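PDB 5E57: transcription regulator AmtR from Mycobacterium smegmatis, which probably binds operator DNA as a dimeric TetR-family transcription factor involved in nitrogen regulation. Local coordinates for residues Val64-Glu69 against Val89-Ser94; His72-Glu77 against Ala82-Ala87; Ala105-Pro110 against Ala118-Arg123; Ser129-Leu134 against Leu151-Val156. All coordinates share one frame; numbering follows the deposited sequence.

Contact 1: residues Val64-Glu69 against Val89-Ser94; sequences VDEPLE and VIYDAS
Helix 65-75 and helix 82-98 run antiparallel here, their segments 65-69 and 89-94 at 176° with axes 9.7 Å apart, and Pro-67 and Asp-92 have the nearest CA atoms at 5.6 Å. Both helices belong to the all-helical ligand-binding domain of a TetR-type regulator, and this pairing is an antiparallel helix hairpin. Tyr-91 spans the gap: with CG anti to the backbone N (chi1 179°), its ring reaches toward the start of the opposite helix. Its edge meets the backbone of Pro-67, CE2 lying 3.9 Å from Pro-67 N almost in the ring plane. Beyond the ring, Tyr-91 OH sits 3.4 Å from Glu-66 CB, and the two side chains cross at about a right angle, with the extended glutamate carboxylate turned 49° from the ring plane. Pro-67 meets Asp-92 through its ring carbons, CB and CG, which lie against the carboxylate. No hydrogen bond joins the two segments, so the contact rests on van der Waals packing. The acid has its polar partner elsewhere: Asp-92 OD2 is hydrogen-bonded to Tyr-131 of helix 118-142. An acetate, probably from the crystallisation liquor, also lies nearby, about 3 Å from the Asp-92 side chain between nearest atoms. The other carboxylate oxygen, Asp-92 OD1, comes 3.3 Å from Pro-67 CG.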
loop_
_atom_site.group_PDB
_atom_site.type_symbol
_atom_site.label_atom_id
_atom_site.label_comp_id
_atom_site.label_asym_id
_atom_site.label_seq_id
_atom_site.Cartn_x
_atom_site.Cartn_y
_atom_site.Cartn_z
ATOM N N VAL A 64 0.168 11.288 -10.791
ATOM C CA VAL A 64 -0.796 10.519 -11.560
ATOM C C VAL A 64 -1.022 10.976 -12.981
ATOM O O VAL A 64 -1.554 10.196 -13.754
ATOM C CB VAL A 64 -2.219 10.419 -10.891
ATOM C CG1 VAL A 64 -2.122 9.892 -9.493
ATOM C CG2 VAL A 64 -2.912 11.754 -10.890
ATOM N N ASP A 65 -0.700 12.202 -13.322
ATOM C CA ASP A 65 -1.038 12.762 -14.655
ATOM C C ASP A 65 -0.396 11.992 -15.783
ATOM O O ASP A 65 -1.028 11.691 -16.711
ATOM C CB ASP A 65 -0.597 14.244 -14.801
ATOM C CG ASP A 65 -1.473 15.199 -14.019
ATOM O OD1 ASP A 65 -2.585 14.833 -13.619
ATOM O OD2 ASP A 65 -1.037 16.313 -13.788
ATOM N N GLU A 66 0.886 11.731 -15.726
ATOM C CA GLU A 66 1.517 11.008 -16.811
ATOM C C GLU A 66 1.143 9.544 -16.880
ATOM O O GLU A 66 0.926 9.050 -17.944
ATOM C CB GLU A 66 3.029 11.207 -16.751
ATOM C CG GLU A 66 3.396 12.643 -17.066
ATOM C CD GLU A 66 4.894 12.898 -16.975
ATOM O OE1 GLU A 66 5.649 12.131 -16.332
ATOM O OE2 GLU A 66 5.311 13.882 -17.530
ATOM N N PRO A 67 1.038 8.841 -15.747
ATOM C CA PRO A 67 0.516 7.480 -15.863
ATOM C C PRO A 67 -0.906 7.439 -16.449
ATOM O O PRO A 67 -1.263 6.511 -17.183
ATOM C CB PRO A 67 0.514 6.979 -14.415
ATOM C CG PRO A 67 1.615 7.716 -13.766
ATOM C CD PRO A 67 1.659 9.064 -14.430
ATOM N N LEU A 68 -1.694 8.454 -16.160
ATOM C CA LEU A 68 -3.038 8.492 -16.668
ATOM C C LEU A 68 -3.065 8.810 -18.162
ATOM O O LEU A 68 -3.912 8.276 -18.868
ATOM C CB LEU A 68 -3.889 9.435 -15.850
ATOM C CG LEU A 68 -5.389 9.397 -15.985
ATOM C CD1 LEU A 68 -5.969 7.990 -15.909
ATOM C CD2 LEU A 68 -5.969 10.263 -14.868
ATOM N N GLU A 69 -2.147 9.639 -18.648
ATOM C CA GLU A 69 -2.033 9.862 -20.079
ATOM C C GLU A 69 -1.751 8.558 -20.774
ATOM O O GLU A 69 -2.455 8.202 -21.741
ATOM C CB GLU A 69 -0.935 10.867 -20.391
ATOM C CG GLU A 69 -1.282 12.255 -19.857
ATOM C CD GLU A 69 -0.029 13.146 -19.812
ATOM O OE1 GLU A 69 1.107 12.641 -19.979
ATOM O OE2 GLU A 69 -0.139 14.342 -19.587
ATOM N N VAL A 89 2.128 -0.867 -15.964
ATOM C CA VAL A 89 2.651 -1.198 -14.625
ATOM C C VAL A 89 4.130 -0.785 -14.574
ATOM O O VAL A 89 4.579 -0.107 -13.635
ATOM C CB VAL A 89 2.505 -2.709 -14.378
ATOM C CG1 VAL A 89 3.219 -3.146 -13.151
ATOM C CG2 VAL A 89 1.040 -3.084 -14.186
ATOM N N ILE A 90 4.901 -1.109 -15.610
ATOM C CA ILE A 90 6.324 -0.755 -15.533
ATOM C C ILE A 90 6.446 0.749 -15.464
ATOM O O ILE A 90 7.114 1.275 -14.609
ATOM C CB ILE A 90 7.111 -1.269 -16.716
ATOM C CG1 ILE A 90 7.047 -2.787 -16.745
ATOM C CG2 ILE A 90 8.557 -0.742 -16.724
ATOM C CD1 ILE A 90 7.389 -3.531 -15.481
ATOM N N TYR A 91 5.726 1.452 -16.318
ATOM C CA TYR A 91 5.870 2.871 -16.411
ATOM C C TYR A 91 5.483 3.493 -15.146
ATOM O O TYR A 91 6.168 4.399 -14.634
ATOM C CB TYR A 91 4.998 3.426 -17.551
ATOM C CG TYR A 91 5.062 4.923 -17.710
ATOM C CD1 TYR A 91 6.107 5.525 -18.443
ATOM C CD2 TYR A 91 4.118 5.747 -17.139
ATOM C CE1 TYR A 91 6.179 6.901 -18.606
ATOM C CE2 TYR A 91 4.146 7.147 -17.349
ATOM C CZ TYR A 91 5.183 7.730 -18.081
ATOM O OH TYR A 91 5.276 9.099 -18.296
ATOM N N ASP A 92 4.367 3.051 -14.616
ATOM C CA ASP A 92 3.826 3.734 -13.421
ATOM C C ASP A 92 4.685 3.385 -12.193
ATOM O O ASP A 92 5.084 4.275 -11.424
ATOM C CB ASP A 92 2.369 3.283 -13.216
ATOM C CG ASP A 92 1.569 4.203 -12.326
ATOM O OD1 ASP A 92 2.128 5.193 -11.781
ATOM O OD2 ASP A 92 0.361 3.854 -12.147
ATOM N N ALA A 93 4.939 2.089 -11.964
ATOM C CA ALA A 93 5.767 1.683 -10.813
ATOM C C ALA A 93 7.139 2.393 -10.900
ATOM O O ALA A 93 7.681 2.908 -9.857
ATOM C CB ALA A 93 5.919 0.188 -10.822
ATOM N N SER A 94 7.711 2.440 -12.094
ATOM C CA SER A 94 8.966 3.218 -12.248
ATOM C C SER A 94 8.866 4.659 -11.813
ATOM O O SER A 94 9.746 5.178 -11.055
ATOM C CB SER A 94 9.463 3.188 -13.658
ATOM O OG SER A 94 9.576 1.844 -14.119
#

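Contact 2: residues His72-Glu77 against Ala82-Ala87; sequences HGLLGE and APRLHA
Arg-84 carries this contact, laying its chain across the gap to the C-terminal end of helix 65-75, where Leu-74 and Glu-77 receive it. The chain bends at chi3 (-72°), which brings the guanidinium round to the carbonyl of Leu-74. Arg-84 NH1 donates to Leu-74 O over 2.7 Å at an N-H...O angle of 149°, with the oxygen close to the guanidinium plane. The same oxygen also accepts from Glu-77 N; the two donors approach from opposite faces of the carbonyl plane, so one terminal helix carbonyl is gripped twice. Glu-77 adds a second surface: its backbone O lies over one face of the guanidinium, 3.5 Å above the plane and nearer the border of the group than its centre. The glutamate chain runs alongside Arg-84 with the reverse heading, OE1 lying 3.4 Å from Arg-84 CD, while the charge of the carboxylate is engaged by Arg-201 of helix 191-202. Leu-74 packs beside the arginine, its CD1 reaching 3.3 Å from Arg-84 O and its CD2 4.2 Å from Arg-84 CG. The remaining guanidinium nitrogens turn to the intervening loop: NE bonds Pro-80 O, and NH2 makes a weak bond to Gly-79 O. One arginine thus ties a helix end, the connecting loop and the next helix together, closing the turn of an antiparallel helix hairpin in the ligand-binding domain of this TetR-family protein.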
loop_
_atom_site.group_PDB
_atom_site.type_symbol
_atom_site.label_atom_id
_atom_site.label_comp_id
_atom_site.label_asym_id
_atom_site.label_seq_id
_atom_site.Cartn_x
_atom_site.Cartn_y
_atom_site.Cartn_z
ATOM N N HIS A 72 -4.759 6.062 -20.562
ATOM C CA HIS A 72 -5.832 6.449 -21.501
ATOM C C HIS A 72 -5.534 6.058 -22.907
ATOM O O HIS A 72 -6.385 5.528 -23.572
ATOM C CB HIS A 72 -6.151 7.952 -21.378
ATOM C CG HIS A 72 -7.118 8.270 -20.269
ATOM N ND1 HIS A 72 -7.085 9.456 -19.568
ATOM C CD2 HIS A 72 -8.123 7.543 -19.717
ATOM C CE1 HIS A 72 -8.071 9.471 -18.675
ATOM N NE2 HIS A 72 -8.680 8.305 -18.718
ATOM N N GLY A 73 -4.311 6.298 -23.380
ATOM C CA GLY A 73 -3.887 5.855 -24.703
ATOM C C GLY A 73 -3.940 4.354 -24.930
ATOM O O GLY A 73 -4.311 3.890 -25.997
ATOM N N LEU A 74 -3.558 3.582 -23.918
ATOM C CA LEU A 74 -3.528 2.136 -23.990
ATOM C C LEU A 74 -4.940 1.591 -24.109
ATOM O O LEU A 74 -5.188 0.614 -24.813
ATOM C CB LEU A 74 -2.805 1.533 -22.727
ATOM C CG LEU A 74 -1.297 1.798 -22.585
ATOM C CD1 LEU A 74 -0.683 1.383 -21.269
ATOM C CD2 LEU A 74 -0.515 1.071 -23.608
ATOM N N LEU A 75 -5.892 2.214 -23.425
ATOM C CA LEU A 75 -7.304 1.765 -23.519
ATOM C C LEU A 75 -7.842 1.912 -24.952
ATOM O O LEU A 75 -8.745 1.171 -25.342
ATOM C CB LEU A 75 -8.200 2.518 -22.549
ATOM C CG LEU A 75 -8.008 2.102 -21.080
ATOM C CD1 LEU A 75 -8.799 3.058 -20.193
ATOM C CD2 LEU A 75 -8.408 0.657 -20.858
ATOM N N GLY A 76 -7.208 2.787 -25.740
ATOM C CA GLY A 76 -7.664 3.104 -27.111
ATOM C C GLY A 76 -7.048 2.172 -28.133
ATOM O O GLY A 76 -7.387 2.230 -29.305
ATOM N N GLU A 77 -6.161 1.295 -27.686
ATOM C CA GLU A 77 -5.423 0.409 -28.587
ATOM C C GLU A 77 -6.172 -0.903 -28.800
ATOM O O GLU A 77 -7.032 -1.282 -28.003
ATOM C CB GLU A 77 -4.022 0.118 -28.041
ATOM C CG GLU A 77 -3.184 1.362 -27.871
ATOM C CD GLU A 77 -1.766 1.100 -27.303
ATOM O OE1 GLU A 77 -1.363 -0.073 -27.116
ATOM O OE2 GLU A 77 -1.071 2.088 -27.069
ATOM N N ALA A 82 -2.625 -8.058 -22.177
ATOM C CA ALA A 82 -1.481 -8.327 -21.279
ATOM C C ALA A 82 -0.268 -7.419 -21.507
ATOM O O ALA A 82 0.241 -6.841 -20.538
ATOM C CB ALA A 82 -1.082 -9.813 -21.313
ATOM N N PRO A 83 0.174 -7.251 -22.775
ATOM C CA PRO A 83 1.310 -6.370 -22.967
ATOM C C PRO A 83 0.970 -4.942 -22.627
ATOM O O PRO A 83 1.881 -4.139 -22.371
ATOM C CB PRO A 83 1.627 -6.483 -24.462
ATOM C CG PRO A 83 1.213 -7.894 -24.811
ATOM C CD PRO A 83 -0.008 -8.163 -23.922
ATOM N N ARG A 84 -0.320 -4.610 -22.631
ATOM C CA ARG A 84 -0.676 -3.196 -22.466
ATOM C C ARG A 84 -0.645 -2.817 -20.969
ATOM O O ARG A 84 -0.030 -1.806 -20.563
ATOM C CB ARG A 84 -2.013 -2.892 -23.140
ATOM C CG ARG A 84 -1.852 -2.795 -24.672
ATOM C CD ARG A 84 -3.131 -2.275 -25.293
ATOM N NE ARG A 84 -4.142 -3.276 -25.241
ATOM C CZ ARG A 84 -5.452 -3.093 -25.024
ATOM N NH1 ARG A 84 -5.973 -1.934 -24.722
ATOM N NH2 ARG A 84 -6.228 -4.153 -25.054
ATOM N N LEU A 85 -1.259 -3.679 -20.193
ATOM C CA LEU A 85 -1.234 -3.606 -18.781
ATOM C C LEU A 85 0.194 -3.692 -18.264
ATOM O O LEU A 85 0.628 -2.819 -17.529
ATOM C CB LEU A 85 -2.033 -4.730 -18.208
ATOM C CG LEU A 85 -2.027 -4.823 -16.681
ATOM C CD1 LEU A 85 -2.594 -3.552 -16.100
ATOM C CD2 LEU A 85 -2.883 -6.010 -16.244
ATOM N N HIS A 86 0.933 -4.677 -18.730
ATOM C CA HIS A 86 2.346 -4.738 -18.409
ATOM C C HIS A 86 3.080 -3.440 -18.592
ATOM O O HIS A 86 3.813 -3.031 -17.698
ATOM C CB HIS A 86 3.076 -5.859 -19.119
ATOM C CG HIS A 86 4.381 -6.208 -18.464
ATOM N ND1 HIS A 86 5.587 -5.722 -18.918
ATOM C CD2 HIS A 86 4.659 -6.922 -17.358
ATOM C CE1 HIS A 86 6.560 -6.147 -18.122
ATOM N NE2 HIS A 86 6.023 -6.898 -17.188
ATOM N N ALA A 87 2.881 -2.769 -19.726
ATOM C CA ALA A 87 3.613 -1.595 -20.030
ATOM C C ALA A 87 3.160 -0.488 -19.040
ATOM O O ALA A 87 3.991 0.289 -18.581
ATOM C CB ALA A 87 3.354 -1.130 -21.445
#

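Contact 3: residues Ala105-Pro110 against Ala118-Arg123; sequences ALYLLP and APFRRR. With ACT (acetate ion), chain D.
The loop that leads from helix 82-98 into helix 118-142 folds back on the first turns of the latter through a single aromatic pair, Tyr-107 and Phe-120, in this all-helical TetR-type fold. The backbones stay well apart, Tyr-107 and Arg-121 having the nearest CA atoms at 9.1 Å, and the side chains bridge the gap. Phe-120, with CG anti to the backbone N (chi1 168°), points at the loop and presents its far ring corner: CZ lies 3.7 Å from Tyr-107 CE1 and 4.0 Å from Tyr-107 CD1. The ring centroids are 5.8 Å apart and the planes meet at 37°, so the two rings meet at a slant. The tyrosine ring is held at its far end as well. Tyr-107 OH is hydrogen-bonded to Thr-63 OG1, just before helix 65-75, and it donates to an acetate oxygen, O, over 2.8 Å. That oxygen lies near the plane of the tyrosine ring, at its edge, only 3.4 Å from Tyr-107 CE2. The acetate probably came from the crystallisation liquor, though such ions often mark pockets. Leu-60 of helix 52-61 and the residue Val-64 pack on both rings, while Ile-160 and Glu-157 of helix 151-165 touch Tyr-107. The pair therefore sits where helix 52-61, the start of helix 118-142 and helix 151-165 come together.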
loop_
_atom_site.group_PDB
_atom_site.type_symbol
_atom_site.label_atom_id
_atom_site.label_comp_id
_atom_site.label_asym_id
_atom_site.label_seq_id
_atom_site.Cartn_x
_atom_site.Cartn_y
_atom_site.Cartn_z
ATOM N N ALA A 105 3.034 8.371 -0.483
ATOM C CA ALA A 105 2.767 8.177 0.901
ATOM C C ALA A 105 1.726 9.173 1.372
ATOM O O ALA A 105 1.138 8.954 2.406
ATOM C CB ALA A 105 4.022 8.373 1.734
ATOM N N LEU A 106 1.493 10.249 0.624
ATOM C CA LEU A 106 0.498 11.249 1.091
ATOM C C LEU A 106 -0.980 10.860 0.720
ATOM O O LEU A 106 -1.931 11.486 1.186
ATOM C CB LEU A 106 0.879 12.601 0.499
ATOM C CG LEU A 106 2.279 13.135 0.844
ATOM C CD1 LEU A 106 2.525 14.354 -0.032
ATOM C CD2 LEU A 106 2.439 13.452 2.336
ATOM N N TYR A 107 -1.166 9.811 -0.076
ATOM C CA TYR A 107 -2.512 9.425 -0.560
ATOM C C TYR A 107 -3.449 9.129 0.563
ATOM O O TYR A 107 -4.617 9.245 0.402
ATOM C CB TYR A 107 -2.436 8.188 -1.454
ATOM C CG TYR A 107 -1.770 8.374 -2.818
ATOM C CD1 TYR A 107 -1.515 9.622 -3.353
ATOM C CD2 TYR A 107 -1.495 7.286 -3.605
ATOM C CE1 TYR A 107 -0.936 9.772 -4.621
ATOM C CE2 TYR A 107 -0.945 7.435 -4.866
ATOM C CZ TYR A 107 -0.692 8.679 -5.357
ATOM O OH TYR A 107 -0.150 8.801 -6.577
ATOM N N LEU A 108 -2.941 8.728 1.716
ATOM C CA LEU A 108 -3.773 8.346 2.821
ATOM C C LEU A 108 -4.082 9.458 3.849
ATOM O O LEU A 108 -4.813 9.241 4.802
ATOM C CB LEU A 108 -3.086 7.211 3.530
ATOM C CG LEU A 108 -2.810 6.004 2.604
ATOM C CD1 LEU A 108 -2.243 4.841 3.446
ATOM C CD2 LEU A 108 -4.043 5.570 1.791
ATOM N N LEU A 109 -3.547 10.632 3.641
ATOM C CA LEU A 109 -3.855 11.777 4.475
ATOM C C LEU A 109 -5.370 11.963 4.549
ATOM O O LEU A 109 -5.986 12.075 3.513
ATOM C CB LEU A 109 -3.255 12.968 3.791
ATOM C CG LEU A 109 -1.999 13.695 4.259
ATOM C CD1 LEU A 109 -1.097 12.979 5.220
ATOM C CD2 LEU A 109 -1.274 14.305 3.047
ATOM N N PRO A 110 -5.966 12.036 5.758
ATOM C CA PRO A 110 -7.387 12.393 5.844
ATOM C C PRO A 110 -7.717 13.708 5.148
ATOM O O PRO A 110 -8.764 13.776 4.560
ATOM C CB PRO A 110 -7.665 12.482 7.342
ATOM C CG PRO A 110 -6.513 11.773 7.998
ATOM C CD PRO A 110 -5.343 11.911 7.084
ATOM N N ALA A 118 -11.349 16.625 -4.103
ATOM C CA ALA A 118 -12.204 15.777 -4.968
ATOM C C ALA A 118 -11.624 15.593 -6.337
ATOM O O ALA A 118 -11.684 14.502 -6.923
ATOM C CB ALA A 118 -13.600 16.344 -5.093
ATOM N N PRO A 119 -11.083 16.663 -6.902
ATOM C CA PRO A 119 -10.649 16.452 -8.283
ATOM C C PRO A 119 -9.477 15.445 -8.380
ATOM O O PRO A 119 -9.442 14.569 -9.254
ATOM C CB PRO A 119 -10.242 17.869 -8.742
ATOM C CG PRO A 119 -11.043 18.784 -7.834
ATOM C CD PRO A 119 -11.040 18.082 -6.511
ATOM N N PHE A 120 -8.477 15.614 -7.532
ATOM C CA PHE A 120 -7.390 14.639 -7.490
ATOM C C PHE A 120 -7.965 13.214 -7.228
ATOM O O PHE A 120 -7.632 12.270 -7.945
ATOM C CB PHE A 120 -6.342 14.995 -6.420
ATOM C CG PHE A 120 -5.400 13.864 -6.180
ATOM C CD1 PHE A 120 -4.460 13.565 -7.148
ATOM C CD2 PHE A 120 -5.588 13.009 -5.095
ATOM C CE1 PHE A 120 -3.665 12.462 -7.012
ATOM C CE2 PHE A 120 -4.800 11.899 -4.943
ATOM C CZ PHE A 120 -3.833 11.630 -5.913
ATOM N N ARG A 121 -8.838 13.061 -6.236
ATOM C CA ARG A 121 -9.489 11.750 -5.984
ATOM C C ARG A 121 -10.071 11.145 -7.219
ATOM O O ARG A 121 -9.862 9.924 -7.471
ATOM C CB ARG A 121 -10.586 11.789 -4.922
ATOM C CG ARG A 121 -10.139 11.304 -3.573
ATOM C CD ARG A 121 -11.305 11.205 -2.577
ATOM N NE ARG A 121 -11.418 12.525 -1.998
ATOM C CZ ARG A 121 -12.416 13.379 -2.133
ATOM N NH1 ARG A 121 -13.539 13.078 -2.758
ATOM N NH2 ARG A 121 -12.274 14.558 -1.575
ATOM N N ARG A 122 -10.799 11.961 -7.997
ATOM C CA ARG A 122 -11.452 11.490 -9.255
ATOM C C ARG A 122 -10.406 11.094 -10.282
ATOM O O ARG A 122 -10.554 10.146 -11.001
ATOM C CB ARG A 122 -12.412 12.589 -9.799
ATOM N N ARG A 123 -9.313 11.816 -10.352
ATOM C CA ARG A 123 -8.289 11.454 -11.272
ATOM C C ARG A 123 -7.628 10.114 -10.944
ATOM O O ARG A 123 -7.358 9.319 -11.826
ATOM C CB ARG A 123 -7.181 12.470 -11.261
ATOM C CG ARG A 123 -7.606 13.892 -11.453
ATOM C CD ARG A 123 -8.030 14.178 -12.861
ATOM N NE ARG A 123 -7.012 13.924 -13.866
ATOM C CZ ARG A 123 -5.786 14.433 -13.866
ATOM N NH1 ARG A 123 -5.328 15.196 -12.854
ATOM N NH2 ARG A 123 -4.981 14.128 -14.890
HETATM C C ACT D . -0.565 5.922 -9.084
HETATM O O ACT D . -0.918 6.614 -8.152
HETATM O OXT ACT D . -0.966 4.723 -9.078
HETATM C CH3 ACT D . 0.321 6.560 -10.162
#

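Contact 4: residues Ser129-Leu134 against Leu151-Val156; sequences SAYRSL and LPFRLV
Tyr-131 is the bump of this buried contact, its ring thrust from helix 118-142 into the shallow groove that Pro-152, Phe-153 and Val-156 border along one side of helix 151-165. The backbone comes close beneath it, with the CA atoms of Tyr-131 and Phe-153 only 6.1 Å apart. Phe-153 CA forms the floor of the groove, 4.2 Å from the plane of the tyrosine ring under one face and displaced from the ring centre. To one side of this backbone, the two aromatic side chains cross at about a right angle and touch obliquely, Tyr-131 CD2 being 3.7 Å from Phe-153 CD1 with the ring planes at 57°. The other ring edge is bounded more loosely by the proline, Pro-152 CB lying 4.4 Å from Tyr-131 CD1. The segments 129-134 and 151-156 cross at 129°, with axes 8.9 Å apart, inside the helical ligand-binding domain of the TetR fold; helix 151-165 also faces the second subunit, where Leu-155 meets Leu-155 of that chain. The ring spans about one turn of the partner helix, from Pro-152 to Val-156. Val-156 takes the outer end of the ring. Its CG2, set anti to the carbonyl carbon, lies 3.5 Å from Tyr-131 OH and 3.9 Å from Tyr-131 CE1. That buried hydroxyl is hydrogen-bonded to Asp-92 of the adjoining helix 82-98, while Leu-85 and Leu-88 of the same helix pack against the tyrosine side chain.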
loop_
_atom_site.group_PDB
_atom_site.type_symbol
_atom_site.label_atom_id
_atom_site.label_comp_id
_atom_site.label_asym_id
_atom_site.label_seq_id
_atom_site.Cartn_x
_atom_site.Cartn_y
_atom_site.Cartn_z
ATOM N N SER A 129 -9.497 2.868 -12.468
ATOM C CA SER A 129 -10.510 2.287 -13.327
ATOM C C SER A 129 -9.861 1.832 -14.635
ATOM O O SER A 129 -10.263 0.784 -15.215
ATOM C CB SER A 129 -11.640 3.318 -13.555
ATOM O OG SER A 129 -12.500 2.876 -14.586
ATOM N N ALA A 130 -8.833 2.563 -15.112
ATOM C CA ALA A 130 -8.180 2.137 -16.296
ATOM C C ALA A 130 -7.473 0.826 -16.071
ATOM O O ALA A 130 -7.488 -0.051 -16.911
ATOM C CB ALA A 130 -7.211 3.179 -16.786
ATOM N N TYR A 131 -6.783 0.698 -14.952
ATOM C CA TYR A 131 -6.124 -0.547 -14.629
ATOM C C TYR A 131 -7.091 -1.680 -14.587
ATOM O O TYR A 131 -6.813 -2.763 -15.092
ATOM C CB TYR A 131 -5.419 -0.457 -13.248
ATOM C CG TYR A 131 -3.981 0.049 -13.258
ATOM C CD1 TYR A 131 -2.930 -0.816 -13.443
ATOM C CD2 TYR A 131 -3.672 1.381 -12.955
ATOM C CE1 TYR A 131 -1.613 -0.385 -13.389
ATOM C CE2 TYR A 131 -2.365 1.809 -12.904
ATOM C CZ TYR A 131 -1.334 0.922 -13.128
ATOM O OH TYR A 131 -0.002 1.386 -13.078
ATOM N N ARG A 132 -8.236 -1.464 -13.926
ATOM C CA ARG A 132 -9.160 -2.559 -13.744
ATOM C C ARG A 132 -9.728 -3.057 -15.109
ATOM O O ARG A 132 -9.940 -4.287 -15.288
ATOM C CB ARG A 132 -10.301 -2.105 -12.799
ATOM C CG ARG A 132 -11.287 -3.192 -12.495
ATOM C CD ARG A 132 -12.583 -2.701 -11.900
ATOM N NE ARG A 132 -12.287 -1.968 -10.661
ATOM C CZ ARG A 132 -12.059 -2.515 -9.458
ATOM N NH1 ARG A 132 -12.094 -3.835 -9.261
ATOM N NH2 ARG A 132 -11.807 -1.710 -8.424
ATOM N N SER A 133 -9.992 -2.113 -16.028
ATOM C CA SER A 133 -10.404 -2.465 -17.379
ATOM C C SER A 133 -9.367 -3.274 -18.075
ATOM O O SER A 133 -9.710 -4.289 -18.608
ATOM C CB SER A 133 -10.689 -1.241 -18.271
ATOM O OG SER A 133 -11.705 -0.455 -17.681
ATOM N N LEU A 134 -8.104 -2.812 -18.121
ATOM C CA LEU A 134 -7.057 -3.616 -18.751
ATOM C C LEU A 134 -6.938 -4.954 -18.081
ATOM O O LEU A 134 -6.901 -5.993 -18.757
ATOM C CB LEU A 134 -5.693 -2.939 -18.709
ATOM C CG LEU A 134 -5.631 -1.689 -19.526
ATOM C CD1 LEU A 134 -4.398 -0.910 -19.139
ATOM C CD2 LEU A 134 -5.638 -2.048 -21.017
ATOM N N LEU A 151 -5.982 -5.935 -8.309
ATOM C CA LEU A 151 -4.723 -6.243 -7.717
ATOM C C LEU A 151 -3.521 -5.675 -8.476
ATOM O O LEU A 151 -2.569 -5.258 -7.838
ATOM C CB LEU A 151 -4.587 -7.723 -7.421
ATOM C CG LEU A 151 -5.709 -8.238 -6.489
ATOM C CD1 LEU A 151 -5.458 -9.694 -6.243
ATOM C CD2 LEU A 151 -5.795 -7.494 -5.166
ATOM N N PRO A 152 -3.593 -5.518 -9.794
ATOM C CA PRO A 152 -2.396 -4.909 -10.414
ATOM C C PRO A 152 -2.199 -3.472 -10.008
ATOM O O PRO A 152 -1.033 -3.018 -9.779
ATOM C CB PRO A 152 -2.704 -4.977 -11.906
ATOM C CG PRO A 152 -3.478 -6.216 -12.018
ATOM C CD PRO A 152 -4.416 -6.174 -10.821
ATOM N N PHE A 153 -3.320 -2.764 -9.833
ATOM C CA PHE A 153 -3.242 -1.380 -9.279
ATOM C C PHE A 153 -2.636 -1.393 -7.898
ATOM O O PHE A 153 -1.756 -0.594 -7.597
ATOM C CB PHE A 153 -4.615 -0.730 -9.272
ATOM C CG PHE A 153 -4.671 0.626 -8.647
ATOM C CD1 PHE A 153 -4.151 1.706 -9.266
ATOM C CD2 PHE A 153 -5.400 0.830 -7.459
ATOM C CE1 PHE A 153 -4.274 2.984 -8.701
ATOM C CE2 PHE A 153 -5.512 2.079 -6.897
ATOM C CZ PHE A 153 -4.947 3.161 -7.519
ATOM N N ARG A 154 -3.103 -2.260 -7.068
ATOM C CA ARG A 154 -2.609 -2.319 -5.688
ATOM C C ARG A 154 -1.123 -2.703 -5.632
ATOM O O ARG A 154 -0.389 -2.127 -4.845
ATOM C CB ARG A 154 -3.431 -3.281 -4.886
ATOM C CG ARG A 154 -4.910 -2.953 -4.809
ATOM C CD ARG A 154 -5.129 -1.616 -4.148
ATOM N NE ARG A 154 -6.499 -1.138 -4.275
ATOM C CZ ARG A 154 -6.900 0.105 -3.993
ATOM N NH1 ARG A 154 -6.065 1.022 -3.591
ATOM N NH2 ARG A 154 -8.155 0.451 -4.168
ATOM N N LEU A 155 -0.680 -3.607 -6.499
ATOM C CA LEU A 155 0.747 -3.973 -6.622
ATOM C C LEU A 155 1.604 -2.832 -7.045
ATOM O O LEU A 155 2.678 -2.595 -6.473
ATOM C CB LEU A 155 0.974 -5.160 -7.565
ATOM C CG LEU A 155 0.573 -6.459 -6.907
ATOM C CD1 LEU A 155 0.301 -7.539 -7.930
ATOM C CD2 LEU A 155 1.667 -6.886 -5.955
ATOM N N VAL A 156 1.097 -1.997 -7.939
ATOM C CA VAL A 156 1.873 -0.810 -8.332
ATOM C C VAL A 156 2.027 0.190 -7.219
ATOM O O VAL A 156 3.162 0.742 -6.977
ATOM C CB VAL A 156 1.217 -0.098 -9.536
ATOM C CG1 VAL A 156 1.795 1.272 -9.780
ATOM C CG2 VAL A 156 1.275 -0.976 -10.761
#

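How the contacts relate
From the N terminus, contact 1 pairs the start of helix 65-75 with the middle of helix 82-98, and contact 2 lies within its loop, closing the short turn between the same two helices. Contact 3 follows in series, linking the loop after helix 82-98 to the start of helix 118-142. Contact 4, later still, joins that helix to helix 151-165; nothing crosses. Contact 1 touches contact 3 through the Asp-65 to Arg-123 salt bridge, and contact 4 through Val-89 and Val-156. Contact 2 packs on contact 4 through Leu-75 and Ala-130. Contacts 2 and 3 stay apart, while contacts 3 and 4 both touch the second subunit.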